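Local atomic coordinates of glucose-6-phosphate isomerase (Plasmodium falciparum, PDB entry 3QKI), a protein that probably catalyses the reversible conversion of alpha-D-glucose 6-phosphate into beta-D-fructose 6-phosphate, the second step of glycolysis. Residues F183-E186 with A187-Y191; Y190-N194 with M195-K199. One frame throughout, in Å; residues are numbered along the deposited sequence.

Both interactions lie along helix 179-197 and its C-terminal exit, after strand 168-172 of the parallel sheet, and neither closes a long loop: each joins residues about a turn apart. Interaction 1 comes first, with regular i to i+4 bonds between 183-186 and 187-191; this part packs on helices 523-543 and 318-328 and strand 219-223. The helix then kinks, where Tyr190 N and Tyr191 N make no bond to the preceding turn, and interaction 2 follows with a wider pi-type turn that ends the helix. The two do not nest or cross; they share Tyr190 and Tyr191, with centres about 11 Å apart. One side of the helix, carrying Glu186, Lys189, Tyr190 and Tyr193, meets the second subunit.

Interaction 1. Residues F183-E186 with A187-Y191; sequences FVYE and AMKYY
Glu186 and Lys189 form the polar part of this helical contact, an i to i+3 salt bridge along the helix between side chains that lie side by side and point the same way. Lys189 NZ is 2.9 Å from Glu186 OE2, which it meets on the syn side, 25° out of the carboxylate plane; the bond from Lys189 NZ to Glu186 OE1, at 3.0 Å, is weak. The lysine chain takes its first turn with CG between the backbone N and the carbonyl carbon (chi1 74°) and then runs extended, which brings its CD obliquely against the Tyr185 ring, with Lys189 CD 3.7 Å from Tyr185 CE2. On another side of the helix Val184 CG1 touches Met188 CG at 4.0 Å, and Phe183 CE1 approaches Ala187 CB at 4.2 Å.

These pairs are set in place by the helical backbone: Ala187 N, Met188 N and Lys189 N each donate to the carbonyl oxygen four residues earlier. At the kink that follows, a water carries the i to i+4 link in place of the missing turn bond. It accepts from Tyr190 N at 2.8 Å and donates to Glu186 O, also at 2.8 Å, with a weak bond to Ala187 O.

Glu186 OE1 has a second cationic partner, Arg233 of the second subunit, so the carboxylate is shared by two positive groups, one from each subunit, which would be expected to favour its charged form. Within the chain, Phe183, Ala187 and Met188 pack on helix 523-543, Val184 and Tyr185 meet Leu324 of helix 318-328, and Tyr185 also rests on strand 219-223.

Interaction 2. Residues Y190-N194 with M195-K199; sequences YYYYN and MELNK
Met195 packs over one face of the Tyr191 ring, its CB 4.1 Å from the centroid and close to the ring normal, a CH-pi contact. The bends of the methionine chain at chi2 and chi3 bring Met195 CE to 3.7 Å from Tyr191 CD2, while the sulfur makes an oblique Met-aromatic contact. Their backbones are joined by Met195 N donating to Tyr191 O.

Tyr192 offers a face to Leu197, whose CG stands 4.2 Å from the ring centroid. The carboxylate of Glu196 approaches the ring's edge, Glu196 OE1 being 3.8 Å from Tyr192 CD1 with the two planes 74° apart; that oxygen is hydrogen-bonded to Asn332 ND2, while Tyr192 OH is hydrogen-bonded to Asn216 O and Arg154 NH2. Here the helix widens into a pi-type turn: Tyr192 O accepts a straight i to i+5 bond from Leu197 N (3.0 Å, N-H...O angle 164°), beside a weak i to i+4 bond from Glu196 N.

Tyr193 repeats the wide spacing, its O taking Asn198 N at 2.9 Å. Asn198 ND2 adds a side-chain bond at 2.8 Å to Tyr193 O, 46° above the carbonyl plane and on the opposite face from Asn198 N. Two donors thus grip this one oxygen where the helix ends, before Lys199 leaves with positive phi. Asn194 keeps its CB 4.0 Å from Met195 CE, and its amide is held by Tyr212 and the carbonyl oxygen of His452.

Interaction 1. Residues F183-E186 with A187-Y191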
loop_
_atom_site.group_PDB
_atom_site.type_symbol
_atom_site.label_atom_id
_atom_site.label_comp_id
_atom_site.label_asym_id
_atom_site.label_seq_id
_atom_site.Cartn_x
_atom_site.Cartn_y
_atom_site.Cartn_z
ATOM N N PHE A 183 -6.879 -8.113 -6.932
ATOM C CA PHE A 183 -7.866 -7.663 -5.946
ATOM C C PHE A 183 -8.928 -8.778 -5.806
ATOM O O PHE A 183 -9.161 -9.251 -4.704
ATOM C CB PHE A 183 -8.488 -6.290 -6.350
ATOM C CG PHE A 183 -9.982 -6.123 -6.096
ATOM C CD1 PHE A 183 -10.538 -6.427 -4.857
ATOM C CD2 PHE A 183 -10.832 -5.687 -7.105
ATOM C CE1 PHE A 183 -11.924 -6.349 -4.652
ATOM C CE2 PHE A 183 -12.207 -5.552 -6.878
ATOM C CZ PHE A 183 -12.741 -5.886 -5.655
ATOM N N VAL A 184 -9.547 -9.195 -6.919
ATOM C CA VAL A 184 -10.628 -10.201 -6.917
ATOM C C VAL A 184 -10.135 -11.566 -6.453
ATOM O O VAL A 184 -10.828 -12.234 -5.694
ATOM C CB VAL A 184 -11.404 -10.277 -8.265
ATOM C CG1 VAL A 184 -12.554 -11.298 -8.189
ATOM C CG2 VAL A 184 -11.946 -8.907 -8.666
ATOM N N TYR A 185 -8.936 -11.968 -6.879
ATOM C CA TYR A 185 -8.348 -13.228 -6.497
ATOM C C TYR A 185 -8.197 -13.336 -4.953
ATOM O O TYR A 185 -8.716 -14.263 -4.332
ATOM C CB TYR A 185 -7.003 -13.445 -7.221
ATOM C CG TYR A 185 -6.348 -14.725 -6.772
ATOM C CD1 TYR A 185 -6.901 -15.968 -7.100
ATOM C CD2 TYR A 185 -5.233 -14.703 -5.934
ATOM C CE1 TYR A 185 -6.358 -17.146 -6.615
ATOM C CE2 TYR A 185 -4.687 -15.879 -5.437
ATOM C CZ TYR A 185 -5.245 -17.098 -5.794
ATOM O OH TYR A 185 -4.665 -18.255 -5.380
ATOM N N GLU A 186 -7.509 -12.384 -4.357
ATOM C CA GLU A 186 -7.322 -12.355 -2.909
ATOM C C GLU A 186 -8.646 -12.194 -2.141
ATOM O O GLU A 186 -8.806 -12.795 -1.082
ATOM C CB GLU A 186 -6.314 -11.263 -2.527
ATOM C CG GLU A 186 -4.884 -11.624 -2.906
ATOM C CD GLU A 186 -4.310 -12.831 -2.191
ATOM O OE1 GLU A 186 -4.691 -13.089 -1.025
ATOM O OE2 GLU A 186 -3.494 -13.543 -2.815
ATOM N N ALA A 187 -9.588 -11.409 -2.684
ATOM C CA ALA A 187 -10.878 -11.184 -2.040
ATOM C C ALA A 187 -11.719 -12.456 -1.960
ATOM O O ALA A 187 -12.367 -12.712 -0.948
ATOM C CB ALA A 187 -11.655 -10.113 -2.790
ATOM N N MET A 188 -11.724 -13.223 -3.047
ATOM C CA MET A 188 -12.596 -14.377 -3.231
ATOM C C MET A 188 -12.035 -15.758 -2.901
ATOM O O MET A 188 -12.824 -16.680 -2.707
ATOM C CB MET A 188 -13.175 -14.356 -4.662
ATOM C CG MET A 188 -14.017 -13.112 -4.980
ATOM S SD MET A 188 -15.127 -12.557 -3.629
ATOM C CE MET A 188 -16.096 -14.053 -3.383
ATOM N N LYS A 189 -10.717 -15.933 -2.924
ATOM C CA LYS A 189 -10.139 -17.257 -2.719
ATOM C C LYS A 189 -10.613 -18.016 -1.487
ATOM O O LYS A 189 -10.948 -19.193 -1.608
ATOM C CB LYS A 189 -8.620 -17.294 -2.928
ATOM C CG LYS A 189 -7.795 -16.656 -1.800
ATOM C CD LYS A 189 -6.301 -16.670 -2.184
ATOM C CE LYS A 189 -5.429 -16.430 -0.978
ATOM N NZ LYS A 189 -4.047 -16.033 -1.377
ATOM N N TYR A 190 -10.689 -17.339 -0.322
ATOM C CA TYR A 190 -11.135 -17.984 0.914
ATOM C C TYR A 190 -12.608 -18.245 0.909
ATOM O O TYR A 190 -13.033 -19.227 1.498
ATOM C CB TYR A 190 -10.655 -17.246 2.176
ATOM C CG TYR A 190 -9.194 -17.532 2.428
ATOM C CD1 TYR A 190 -8.776 -18.785 2.880
ATOM C CD2 TYR A 190 -8.213 -16.598 2.102
ATOM C CE1 TYR A 190 -7.430 -19.066 3.099
ATOM C CE2 TYR A 190 -6.854 -16.878 2.298
ATOM C CZ TYR A 190 -6.470 -18.110 2.811
ATOM O OH TYR A 190 -5.127 -18.409 2.967
ATOM N N TYR A 191 -13.403 -17.416 0.186
ATOM C CA TYR A 191 -14.839 -17.693 0.081
ATOM C C TYR A 191 -14.996 -18.999 -0.717
ATOM O O TYR A 191 -15.724 -19.902 -0.315
ATOM C CB TYR A 191 -15.576 -16.534 -0.588
ATOM C CG TYR A 191 -17.058 -16.789 -0.735
ATOM C CD1 TYR A 191 -17.582 -17.296 -1.917
ATOM C CD2 TYR A 191 -17.932 -16.562 0.324
ATOM C CE1 TYR A 191 -18.945 -17.562 -2.053
ATOM C CE2 TYR A 191 -19.298 -16.841 0.208
ATOM C CZ TYR A 191 -19.796 -17.346 -0.983
ATOM O OH TYR A 191 -21.132 -17.607 -1.123
HETATM O O HOH W 1 -10.561 -14.565 0.141
#

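Interaction 2. Residues Y190-N194 with M195-K199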
loop_
_atom_site.group_PDB
_atom_site.type_symbol
_atom_site.label_atom_id
_atom_site.label_comp_id
_atom_site.label_asym_id
_atom_site.label_seq_id
_atom_site.Cartn_x
_atom_site.Cartn_y
_atom_site.Cartn_z
ATOM N N TYR A 190 -10.689 -17.339 -0.322
ATOM C CA TYR A 190 -11.135 -17.984 0.914
ATOM C C TYR A 190 -12.608 -18.245 0.909
ATOM O O TYR A 190 -13.033 -19.227 1.498
ATOM C CB TYR A 190 -10.655 -17.246 2.176
ATOM C CG TYR A 190 -9.194 -17.532 2.428
ATOM C CD1 TYR A 190 -8.776 -18.785 2.880
ATOM C CD2 TYR A 190 -8.213 -16.598 2.102
ATOM C CE1 TYR A 190 -7.430 -19.066 3.099
ATOM C CE2 TYR A 190 -6.854 -16.878 2.298
ATOM C CZ TYR A 190 -6.470 -18.110 2.811
ATOM O OH TYR A 190 -5.127 -18.409 2.967
ATOM N N TYR A 191 -13.403 -17.416 0.186
ATOM C CA TYR A 191 -14.839 -17.693 0.081
ATOM C C TYR A 191 -14.996 -18.999 -0.717
ATOM O O TYR A 191 -15.724 -19.902 -0.315
ATOM C CB TYR A 191 -15.576 -16.534 -0.588
ATOM C CG TYR A 191 -17.058 -16.789 -0.735
ATOM C CD1 TYR A 191 -17.582 -17.296 -1.917
ATOM C CD2 TYR A 191 -17.932 -16.562 0.324
ATOM C CE1 TYR A 191 -18.945 -17.562 -2.053
ATOM C CE2 TYR A 191 -19.298 -16.841 0.208
ATOM C CZ TYR A 191 -19.796 -17.346 -0.983
ATOM O OH TYR A 191 -21.132 -17.607 -1.123
ATOM N N TYR A 192 -14.238 -19.118 -1.813
ATOM C CA TYR A 192 -14.230 -20.294 -2.636
ATOM C C TYR A 192 -13.710 -21.534 -1.847
ATOM O O TYR A 192 -14.395 -22.558 -1.818
ATOM C CB TYR A 192 -13.405 -19.995 -3.887
ATOM C CG TYR A 192 -13.010 -21.210 -4.692
ATOM C CD1 TYR A 192 -13.951 -21.901 -5.467
ATOM C CD2 TYR A 192 -11.693 -21.656 -4.707
ATOM C CE1 TYR A 192 -13.578 -23.001 -6.238
ATOM C CE2 TYR A 192 -11.316 -22.758 -5.457
ATOM C CZ TYR A 192 -12.260 -23.428 -6.225
ATOM O OH TYR A 192 -11.852 -24.508 -6.963
ATOM N N TYR A 193 -12.561 -21.431 -1.154
ATOM C CA TYR A 193 -12.042 -22.591 -0.394
ATOM C C TYR A 193 -12.947 -23.033 0.744
ATOM O O TYR A 193 -13.131 -24.228 0.944
ATOM C CB TYR A 193 -10.677 -22.335 0.240
ATOM C CG TYR A 193 -9.563 -21.834 -0.640
ATOM C CD1 TYR A 193 -9.418 -22.291 -1.950
ATOM C CD2 TYR A 193 -8.563 -21.011 -0.122
ATOM C CE1 TYR A 193 -8.385 -21.824 -2.765
ATOM C CE2 TYR A 193 -7.497 -20.592 -0.904
ATOM C CZ TYR A 193 -7.414 -20.986 -2.226
ATOM O OH TYR A 193 -6.334 -20.553 -2.974
ATOM N N ASN A 194 -13.452 -22.070 1.522
ATOM C CA ASN A 194 -14.210 -22.324 2.745
ATOM C C ASN A 194 -15.672 -22.677 2.505
ATOM O O ASN A 194 -16.148 -23.667 3.068
ATOM C CB ASN A 194 -14.078 -21.148 3.738
ATOM C CG ASN A 194 -12.647 -20.874 4.142
ATOM O OD1 ASN A 194 -11.740 -21.670 3.883
ATOM N ND2 ASN A 194 -12.413 -19.743 4.788
ATOM N N MET A 195 -16.384 -21.834 1.733
ATOM C CA MET A 195 -17.812 -21.998 1.447
ATOM C C MET A 195 -18.086 -23.029 0.365
ATOM O O MET A 195 -19.070 -23.747 0.453
ATOM C CB MET A 195 -18.458 -20.630 1.123
ATOM C CG MET A 195 -19.031 -19.921 2.337
ATOM S SD MET A 195 -17.939 -19.784 3.783
ATOM C CE MET A 195 -17.016 -18.423 3.387
ATOM N N GLU A 196 -17.246 -23.085 -0.663
ATOM C CA GLU A 196 -17.443 -24.030 -1.748
ATOM C C GLU A 196 -16.689 -25.362 -1.539
ATOM O O GLU A 196 -17.332 -26.386 -1.369
ATOM C CB GLU A 196 -17.121 -23.400 -3.112
ATOM C CG GLU A 196 -17.343 -24.354 -4.275
ATOM C CD GLU A 196 -17.387 -23.746 -5.662
ATOM O OE1 GLU A 196 -17.674 -22.532 -5.802
ATOM O OE2 GLU A 196 -17.156 -24.510 -6.624
ATOM N N LEU A 197 -15.364 -25.359 -1.530
ATOM C CA LEU A 197 -14.612 -26.609 -1.390
ATOM C C LEU A 197 -14.791 -27.319 -0.041
ATOM O O LEU A 197 -14.922 -28.541 -0.027
ATOM C CB LEU A 197 -13.123 -26.438 -1.718
ATOM C CG LEU A 197 -12.786 -25.798 -3.055
ATOM C CD1 LEU A 197 -11.303 -25.803 -3.262
ATOM C CD2 LEU A 197 -13.477 -26.508 -4.227
ATOM N N ASN A 198 -14.828 -26.557 1.067
ATOM C CA ASN A 198 -14.975 -27.112 2.407
ATOM C C ASN A 198 -16.404 -27.069 2.911
ATOM O O ASN A 198 -16.679 -27.596 3.984
ATOM C CB ASN A 198 -13.956 -26.494 3.394
ATOM C CG ASN A 198 -12.553 -26.978 3.131
ATOM O OD1 ASN A 198 -12.166 -28.038 3.585
ATOM N ND2 ASN A 198 -11.739 -26.207 2.392
ATOM N N LYS A 199 -17.328 -26.503 2.117
ATOM C CA LYS A 199 -18.763 -26.461 2.420
ATOM C C LYS A 199 -19.097 -25.919 3.823
ATOM O O LYS A 199 -20.036 -26.403 4.453
ATOM C CB LYS A 199 -19.423 -27.836 2.162
ATOM C CG LYS A 199 -19.161 -28.411 0.761
ATOM C CD LYS A 199 -19.939 -29.691 0.487
ATOM C CE LYS A 199 -19.310 -30.948 1.047
ATOM N NZ LYS A 199 -20.183 -32.135 0.848
#